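Local coordinates for putative uncharacterized protein (Dictyostelium purpureum, PDB 4R12), which is nicastrin, and probably serves as an essential subunit of gamma-secretase, the complex that cleaves membrane proteins such as Notch receptors within the membrane, at residues 34-39 with 141-146; 133-138 with 224-229; 206-211 with 260-265. All coordinates share one frame; numbering follows the deposited sequence.

From the N terminus, interaction 1 brings the loop 34-39 back against 141-146 and so closes about a hundred residues of the small lobe. Inside that loop lies 133-138, whose partner 224-229 comes later, so interactions 1 and 2 cross; interaction 2 thereby ties the small lobe to the large lobe. Their centres are about 10 Å apart, and Gly35 N probably hydrogen-bonds to Phe137 O. Interaction 3 begins before 224-229 is reached and closes after it, so it crosses interaction 2 but follows interaction 1 in series. It lays the loop between strands 192-203 and 214-220 on strand 262-268, on the opposite side of the chain's centre.

Interaction 1. Residues 34-39 with 141-146; sequences FGCSSK and FPIFAI
The disulfide-anchored loop of the nicastrin small lobe rests here on the entrance to strand 143-146, with Cys36 facing Phe141 and Ile143 while Ser37 and Ser38 lie over Pro142. It illustrates how a loop can be seated on a strand without a direct hydrogen bond between the two. Cys36 is bonded through SG to Cys24 of strand 21-29, the antiparallel neighbour of strand 143-146. Its SG stands beside the backbone N (chi1 -35°), which leaves the sulfur against the branch of Ile143: CG1 of Ile143 is 3.8 Å from Cys36 SG, and CD1 is almost as near. Cys36 CB points toward the same segment and lies 3.5 Å from Phe141 O.

The next residue adds a backbone contact. Ser37 O sits above the flat peptide that joins Phe141 to Pro142, 3.1 Å from Phe141 C, a position consistent with a dipolar carbonyl contact. The proline nitrogen has no hydrogen to give, so the approach of Ser37 O to it is not a hydrogen bond. The hydroxyls look elsewhere: Ser37 OG donates to Ser38 O, in the carbonyl plane and on a lone pair, and is also bonded to Met177 N, whereas Ser38 OG pairs with Ser175 N. The bonds to Met177 and Ser175 hold the loop against the residues that follow strand 169-174. Ser38 itself meets the proline ring mainly through carbon: Ser38 CA is 3.7 Å from CD of Pro142, and Ser38 CB is 3.8 Å from CG of the same pyrrolidine ring.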
# COMPACT_ATOMS: atom_id res chain seq x y z
N PHE A 34 -2.04 17.02 -8.10
CA PHE A 34 -1.97 16.06 -9.19
C PHE A 34 -3.20 15.17 -9.16
O PHE A 34 -4.01 15.23 -8.22
CB PHE A 34 -0.67 15.23 -9.13
CG PHE A 34 -0.50 14.39 -7.88
CD1 PHE A 34 0.16 14.90 -6.76
CD2 PHE A 34 -0.94 13.07 -7.85
CE1 PHE A 34 0.35 14.10 -5.62
CE2 PHE A 34 -0.76 12.27 -6.70
CZ PHE A 34 -0.11 12.80 -5.59
N GLY A 35 -3.37 14.37 -10.20
CA GLY A 35 -4.59 13.60 -10.33
C GLY A 35 -5.66 14.40 -11.05
O GLY A 35 -5.38 15.42 -11.69
N CYS A 36 -6.90 13.96 -10.92
CA CYS A 36 -7.96 14.41 -11.81
C CYS A 36 -9.21 14.84 -11.05
O CYS A 36 -9.41 14.51 -9.89
CB CYS A 36 -8.35 13.29 -12.78
SG CYS A 36 -7.01 12.20 -13.32
N SER A 37 -10.06 15.57 -11.76
CA SER A 37 -11.38 15.91 -11.27
C SER A 37 -12.30 16.14 -12.46
O SER A 37 -11.84 16.54 -13.53
CB SER A 37 -11.34 17.16 -10.39
OG SER A 37 -12.64 17.52 -9.96
N SER A 38 -13.58 15.88 -12.28
CA SER A 38 -14.55 16.36 -13.25
C SER A 38 -14.87 17.82 -12.94
O SER A 38 -14.53 18.32 -11.86
CB SER A 38 -15.84 15.52 -13.22
OG SER A 38 -16.52 15.70 -12.00
N LYS A 39 -15.48 18.50 -13.89
CA LYS A 39 -16.05 19.81 -13.61
C LYS A 39 -17.22 19.62 -12.66
O LYS A 39 -17.74 18.51 -12.48
CB LYS A 39 -16.50 20.50 -14.90
CG LYS A 39 -15.37 21.05 -15.76
CD LYS A 39 -14.77 22.31 -15.16
CE LYS A 39 -13.66 22.92 -16.03
NZ LYS A 39 -13.79 22.48 -17.45
N PHE A 141 -9.73 17.21 -16.36
CA PHE A 141 -10.87 16.41 -16.81
C PHE A 141 -10.82 15.08 -16.08
O PHE A 141 -9.74 14.67 -15.64
CB PHE A 141 -10.85 16.21 -18.33
CG PHE A 141 -9.55 15.66 -18.87
CD1 PHE A 141 -9.26 14.30 -18.79
CD2 PHE A 141 -8.62 16.50 -19.47
CE1 PHE A 141 -8.06 13.80 -19.29
CE2 PHE A 141 -7.43 16.00 -19.98
CZ PHE A 141 -7.15 14.66 -19.88
N PRO A 142 -11.96 14.40 -15.95
CA PRO A 142 -11.94 13.14 -15.20
C PRO A 142 -11.38 11.97 -16.01
O PRO A 142 -11.52 11.92 -17.24
CB PRO A 142 -13.41 12.92 -14.85
CG PRO A 142 -14.15 13.56 -15.99
CD PRO A 142 -13.33 14.75 -16.40
N ILE A 143 -10.74 11.04 -15.31
CA ILE A 143 -10.29 9.80 -15.91
C ILE A 143 -10.80 8.64 -15.06
O ILE A 143 -10.59 8.61 -13.84
CB ILE A 143 -8.74 9.75 -16.04
CG1 ILE A 143 -8.21 11.02 -16.71
CG2 ILE A 143 -8.31 8.51 -16.84
CD1 ILE A 143 -6.69 11.01 -16.97
N PHE A 144 -11.51 7.71 -15.69
CA PHE A 144 -11.96 6.48 -15.03
C PHE A 144 -11.37 5.25 -15.70
O PHE A 144 -11.33 5.16 -16.93
CB PHE A 144 -13.49 6.32 -15.07
CG PHE A 144 -14.25 7.25 -14.17
CD1 PHE A 144 -14.02 8.61 -14.16
CD2 PHE A 144 -15.28 6.76 -13.38
CE1 PHE A 144 -14.77 9.47 -13.36
CE2 PHE A 144 -16.04 7.62 -12.58
CZ PHE A 144 -15.77 8.97 -12.57
N ALA A 145 -10.99 4.26 -14.89
CA ALA A 145 -10.86 2.91 -15.38
C ALA A 145 -12.17 2.17 -15.10
O ALA A 145 -12.96 2.59 -14.25
CB ALA A 145 -9.68 2.18 -14.73
N ILE A 146 -12.40 1.08 -15.82
CA ILE A 146 -13.60 0.27 -15.64
C ILE A 146 -13.20 -1.19 -15.65
O ILE A 146 -12.16 -1.54 -16.20
CB ILE A 146 -14.66 0.54 -16.74
CG1 ILE A 146 -13.98 0.66 -18.11
CG2 ILE A 146 -15.46 1.81 -16.42
CD1 ILE A 146 -14.96 0.77 -19.26

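Interaction 2. Residues 133-138 with 224-229; sequences GFTYFS and TAFFRD
Phe226 slides one rim atom over a face of Phe134: its CE2 lies 3.8 Å from Phe134 CD2, displaced from the ring centre toward the rim. The ring centroids are 5.1 Å apart and the planes meet obliquely at 34°. CG of Phe226 is anti to the backbone N (chi1 -168°), which sends the ring out from the chain on the side of the carbonyl carbon. The same CE2 meets Phe134 O at the ring edge, near the ring plane, at 3.5 Å. Thr135 continues the contact, passing alongside Phe226 in the opposite direction, with OG1 3.7 Å from Phe226 CD2. Its methyl CG2 comes to the guanidinium edge of Arg228, 4.1 Å from NH1, while Arg228 NH2 is hydrogen-bonded to Thr25 OG1.

A mostly apolar seam thus joins the two lobes, small-lobe residues 133-138 meeting large-lobe residues 224-229. Phe77 extends the aromatic cluster, meeting Phe226 edge-to-face and Phe134 at a steep tilt. Around the seam, helix 79-83 packs on Phe134 through Ser79 and Val82, while Phe226 rests on Cys24 of strand 21-29 and on Ile143 of strand 143-146.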
# COMPACT_ATOMS: atom_id res chain seq x y z
N GLY A 133 6.18 8.82 -14.62
CA GLY A 133 5.63 9.77 -13.66
C GLY A 133 4.23 10.30 -13.97
O GLY A 133 3.81 11.29 -13.41
N PHE A 134 3.52 9.60 -14.84
CA PHE A 134 2.18 9.97 -15.27
C PHE A 134 1.19 10.26 -14.12
O PHE A 134 0.30 11.10 -14.26
CB PHE A 134 1.63 8.85 -16.15
CG PHE A 134 0.48 9.24 -17.01
CD1 PHE A 134 0.30 10.54 -17.43
CD2 PHE A 134 -0.44 8.28 -17.41
CE1 PHE A 134 -0.76 10.89 -18.25
CE2 PHE A 134 -1.50 8.62 -18.22
CZ PHE A 134 -1.66 9.92 -18.64
N THR A 135 1.34 9.56 -13.00
CA THR A 135 0.44 9.77 -11.86
C THR A 135 0.50 11.20 -11.33
O THR A 135 -0.52 11.75 -10.90
CB THR A 135 0.75 8.77 -10.71
OG1 THR A 135 0.44 7.45 -11.16
CG2 THR A 135 -0.09 9.08 -9.48
N TYR A 136 1.67 11.82 -11.42
CA TYR A 136 1.90 13.12 -10.79
C TYR A 136 1.67 14.30 -11.72
O TYR A 136 2.31 15.32 -11.59
CB TYR A 136 3.31 13.17 -10.21
CG TYR A 136 3.52 12.00 -9.29
CD1 TYR A 136 2.80 11.91 -8.11
CD2 TYR A 136 4.39 10.96 -9.62
CE1 TYR A 136 2.94 10.83 -7.26
CE2 TYR A 136 4.54 9.88 -8.77
CZ TYR A 136 3.81 9.82 -7.59
OH TYR A 136 3.93 8.75 -6.73
N PHE A 137 0.74 14.15 -12.65
CA PHE A 137 0.29 15.26 -13.48
C PHE A 137 -1.09 15.73 -13.03
O PHE A 137 -1.86 14.96 -12.45
CB PHE A 137 0.25 14.86 -14.95
CG PHE A 137 1.60 14.78 -15.59
CD1 PHE A 137 2.39 13.65 -15.43
CD2 PHE A 137 2.09 15.86 -16.32
CE1 PHE A 137 3.66 13.59 -16.02
CE2 PHE A 137 3.35 15.80 -16.91
CZ PHE A 137 4.14 14.67 -16.76
N SER A 138 -1.40 16.99 -13.30
CA SER A 138 -2.68 17.57 -12.91
C SER A 138 -3.64 17.62 -14.09
O SER A 138 -3.45 18.41 -15.02
CB SER A 138 -2.49 18.97 -12.33
OG SER A 138 -3.74 19.51 -11.94
N THR A 224 0.40 1.93 -4.24
CA THR A 224 0.03 3.09 -5.06
C THR A 224 -0.41 2.65 -6.44
O THR A 224 -0.13 1.54 -6.87
CB THR A 224 1.19 4.08 -5.24
OG1 THR A 224 2.35 3.39 -5.72
CG2 THR A 224 1.51 4.78 -3.93
N ALA A 225 -1.09 3.56 -7.13
CA ALA A 225 -1.55 3.34 -8.50
C ALA A 225 -2.08 4.66 -9.05
O ALA A 225 -2.33 5.61 -8.30
CB ALA A 225 -2.60 2.27 -8.56
N PHE A 226 -2.24 4.72 -10.37
CA PHE A 226 -2.90 5.85 -11.01
C PHE A 226 -4.36 5.81 -10.56
O PHE A 226 -4.92 6.82 -10.15
CB PHE A 226 -2.79 5.77 -12.53
CG PHE A 226 -3.19 7.04 -13.25
CD1 PHE A 226 -4.52 7.33 -13.49
CD2 PHE A 226 -2.21 7.94 -13.67
CE1 PHE A 226 -4.89 8.49 -14.15
CE2 PHE A 226 -2.57 9.12 -14.33
CZ PHE A 226 -3.91 9.39 -14.57
N PHE A 227 -4.95 4.62 -10.64
CA PHE A 227 -6.33 4.37 -10.19
C PHE A 227 -6.26 3.65 -8.85
O PHE A 227 -6.07 2.43 -8.82
CB PHE A 227 -7.11 3.54 -11.21
CG PHE A 227 -7.17 4.17 -12.57
CD1 PHE A 227 -7.96 5.28 -12.79
CD2 PHE A 227 -6.42 3.67 -13.62
CE1 PHE A 227 -8.00 5.89 -14.04
CE2 PHE A 227 -6.47 4.26 -14.87
CZ PHE A 227 -7.26 5.37 -15.08
N ARG A 228 -6.40 4.38 -7.76
CA ARG A 228 -6.04 3.83 -6.46
C ARG A 228 -7.01 2.75 -5.94
O ARG A 228 -6.65 1.99 -5.03
CB ARG A 228 -5.88 4.97 -5.44
CG ARG A 228 -4.53 5.74 -5.67
CD ARG A 228 -4.43 7.06 -4.91
NE ARG A 228 -5.13 8.16 -5.58
CZ ARG A 228 -4.64 8.85 -6.61
NH1 ARG A 228 -3.44 8.56 -7.11
NH2 ARG A 228 -5.36 9.84 -7.16
N ASP A 229 -8.21 2.66 -6.51
CA ASP A 229 -9.10 1.55 -6.16
C ASP A 229 -8.59 0.23 -6.75
O ASP A 229 -9.09 -0.83 -6.42
CB ASP A 229 -10.53 1.79 -6.65
CG ASP A 229 -11.18 2.95 -5.92
OD1 ASP A 229 -11.12 2.99 -4.67
OD2 ASP A 229 -11.73 3.84 -6.62

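Interaction 3. Residues 206-211 with 260-265; sequences SKIDKE and NKEVVF. With NAG (2-acetamido-2-deoxy-beta-D-glucopyranose), chain B.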
# COMPACT_ATOMS: atom_id res chain seq x y z
N SER A 206 2.61 -11.93 25.53
CA SER A 206 1.46 -11.21 26.07
C SER A 206 1.92 -9.86 26.59
O SER A 206 1.20 -8.86 26.54
CB SER A 206 0.78 -12.03 27.18
OG SER A 206 1.60 -12.15 28.32
N LYS A 207 3.15 -9.82 27.08
CA LYS A 207 3.78 -8.55 27.40
C LYS A 207 5.26 -8.67 27.08
O LYS A 207 5.90 -9.67 27.41
CB LYS A 207 3.54 -8.18 28.87
CG LYS A 207 4.18 -6.86 29.31
CD LYS A 207 3.98 -6.63 30.80
CE LYS A 207 4.95 -5.60 31.36
NZ LYS A 207 4.64 -4.22 30.90
N ILE A 208 5.79 -7.68 26.38
CA ILE A 208 7.19 -7.72 25.98
C ILE A 208 8.07 -7.57 27.22
O ILE A 208 7.84 -6.70 28.07
CB ILE A 208 7.51 -6.63 24.93
CG1 ILE A 208 6.92 -7.02 23.57
CG2 ILE A 208 9.02 -6.42 24.80
CD1 ILE A 208 6.88 -5.89 22.56
N ASP A 209 9.06 -8.46 27.35
CA ASP A 209 10.04 -8.42 28.43
C ASP A 209 10.99 -7.25 28.19
O ASP A 209 11.79 -7.29 27.25
CB ASP A 209 10.79 -9.76 28.48
CG ASP A 209 11.79 -9.85 29.63
OD1 ASP A 209 12.05 -8.85 30.33
OD2 ASP A 209 12.35 -10.95 29.82
N LYS A 210 10.94 -6.22 29.03
CA LYS A 210 11.73 -5.03 28.70
C LYS A 210 13.23 -5.23 28.92
O LYS A 210 14.02 -4.33 28.67
CB LYS A 210 11.23 -3.80 29.48
CG LYS A 210 11.01 -2.59 28.54
CD LYS A 210 10.38 -1.36 29.21
CE LYS A 210 11.45 -0.38 29.70
NZ LYS A 210 11.12 1.04 29.38
N GLU A 211 13.63 -6.42 29.36
CA GLU A 211 15.05 -6.76 29.50
C GLU A 211 15.61 -7.47 28.26
O GLU A 211 16.83 -7.61 28.13
CB GLU A 211 15.26 -7.64 30.72
CG GLU A 211 14.97 -6.96 32.04
CD GLU A 211 15.13 -7.89 33.22
OE1 GLU A 211 15.17 -9.13 33.00
OE2 GLU A 211 15.22 -7.40 34.37
N ASN A 260 15.27 -16.34 23.07
CA ASN A 260 15.85 -15.48 24.09
C ASN A 260 15.75 -14.01 23.70
O ASN A 260 16.22 -13.13 24.42
CB ASN A 260 17.31 -15.88 24.36
CG ASN A 260 18.21 -15.71 23.15
OD1 ASN A 260 17.75 -15.70 22.01
ND2 ASN A 260 19.51 -15.58 23.39
N LYS A 261 15.10 -13.75 22.57
CA LYS A 261 14.83 -12.38 22.14
C LYS A 261 13.35 -12.22 21.83
O LYS A 261 12.66 -13.19 21.51
CB LYS A 261 15.66 -12.02 20.91
CG LYS A 261 17.18 -12.02 21.18
CD LYS A 261 17.94 -11.37 20.03
CE LYS A 261 19.45 -11.42 20.25
NZ LYS A 261 20.15 -10.80 19.10
N GLU A 262 12.85 -10.99 21.93
CA GLU A 262 11.48 -10.71 21.53
C GLU A 262 11.43 -10.49 20.03
O GLU A 262 12.38 -9.96 19.44
CB GLU A 262 10.95 -9.48 22.26
CG GLU A 262 10.88 -9.62 23.77
CD GLU A 262 9.68 -10.44 24.24
OE1 GLU A 262 8.89 -10.91 23.40
OE2 GLU A 262 9.54 -10.59 25.47
N VAL A 263 10.35 -10.91 19.40
CA VAL A 263 10.15 -10.57 18.00
C VAL A 263 8.90 -9.71 17.88
O VAL A 263 7.84 -10.05 18.40
CB VAL A 263 10.01 -11.82 17.10
CG1 VAL A 263 9.75 -11.41 15.66
CG2 VAL A 263 11.28 -12.67 17.17
N VAL A 264 9.06 -8.57 17.22
CA VAL A 264 7.95 -7.67 16.92
C VAL A 264 7.75 -7.60 15.41
O VAL A 264 8.69 -7.34 14.66
CB VAL A 264 8.19 -6.25 17.48
CG1 VAL A 264 7.16 -5.27 16.93
CG2 VAL A 264 8.14 -6.27 19.00
N PHE A 265 6.53 -7.85 14.96
CA PHE A 265 6.20 -7.76 13.55
C PHE A 265 5.51 -6.43 13.31
O PHE A 265 4.58 -6.09 14.05
CB PHE A 265 5.30 -8.92 13.11
CG PHE A 265 5.84 -10.28 13.47
CD1 PHE A 265 6.74 -10.93 12.63
CD2 PHE A 265 5.46 -10.90 14.65
CE1 PHE A 265 7.25 -12.17 12.96
CE2 PHE A 265 5.97 -12.16 14.98
CZ PHE A 265 6.86 -12.79 14.13
C1 NAG B . 16.09 1.18 27.05
C2 NAG B . 16.14 1.55 28.51
C3 NAG B . 17.54 1.83 29.01
C4 NAG B . 18.64 1.06 28.33
C5 NAG B . 18.33 0.67 26.90
C6 NAG B . 19.28 -0.35 26.34
C7 NAG B . 14.52 2.80 29.70
C8 NAG B . 13.53 3.90 29.60
N2 NAG B . 15.39 2.74 28.73
O3 NAG B . 17.60 1.56 30.40
O4 NAG B . 19.62 2.07 28.27
O5 NAG B . 17.03 0.15 26.85
O6 NAG B . 19.23 -1.52 27.12
O7 NAG B . 14.53 2.04 30.62
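Glu262 sets out beside its own backbone N and then bends at chi2 (-78°), which folds CD back and carries the carboxylate to the backbone of Ile208 and Asp209. There Asp209 N donates to Glu262 OE2 across 2.9 Å, nearly straight at 171°, and meets the oxygen from 47° above the carboxylate plane. The other oxygen, OE1, is hydrogen-bonded to Ser205 OG, so the two ends of one carboxylate grip the loop at two places. This is a worked case of a buried acid acting as a clamp on the backbone of a surface loop.

Apolar contacts run beside the polar one. Ile208 CG2 is 3.8 Å from Glu262 CG, the two side chains running aslant, while Ile208 CD1 meets Val264 CG2, also at 3.8 Å, with those two side chains at about a right angle. Replacing Glu262 by an alanine would probably leave Asp209 N and Ser205 OG without their shared mate and open a gap beside Ile208 CG2.

Asp209 turns its own carboxylate away, leaving OD2 5.2 Å from Glu262 OE2; the like charges probably favour this parting. Its OD1 accepts from Glu211 N at 3.1 Å, forming an Asx turn. Next to it, Lys210 reaches the glycan, NZ lying 3.7 Å from NAG C8.

Strand 262-268 pairs with both strands that the loop connects. Residues 206-211 thus pass over the end of strand 262-268, joining its antiparallel neighbour 192-203 to its parallel one, where the aminopeptidase-like fold of the large lobe begins its parallel pairing of 262-268 with 214-220.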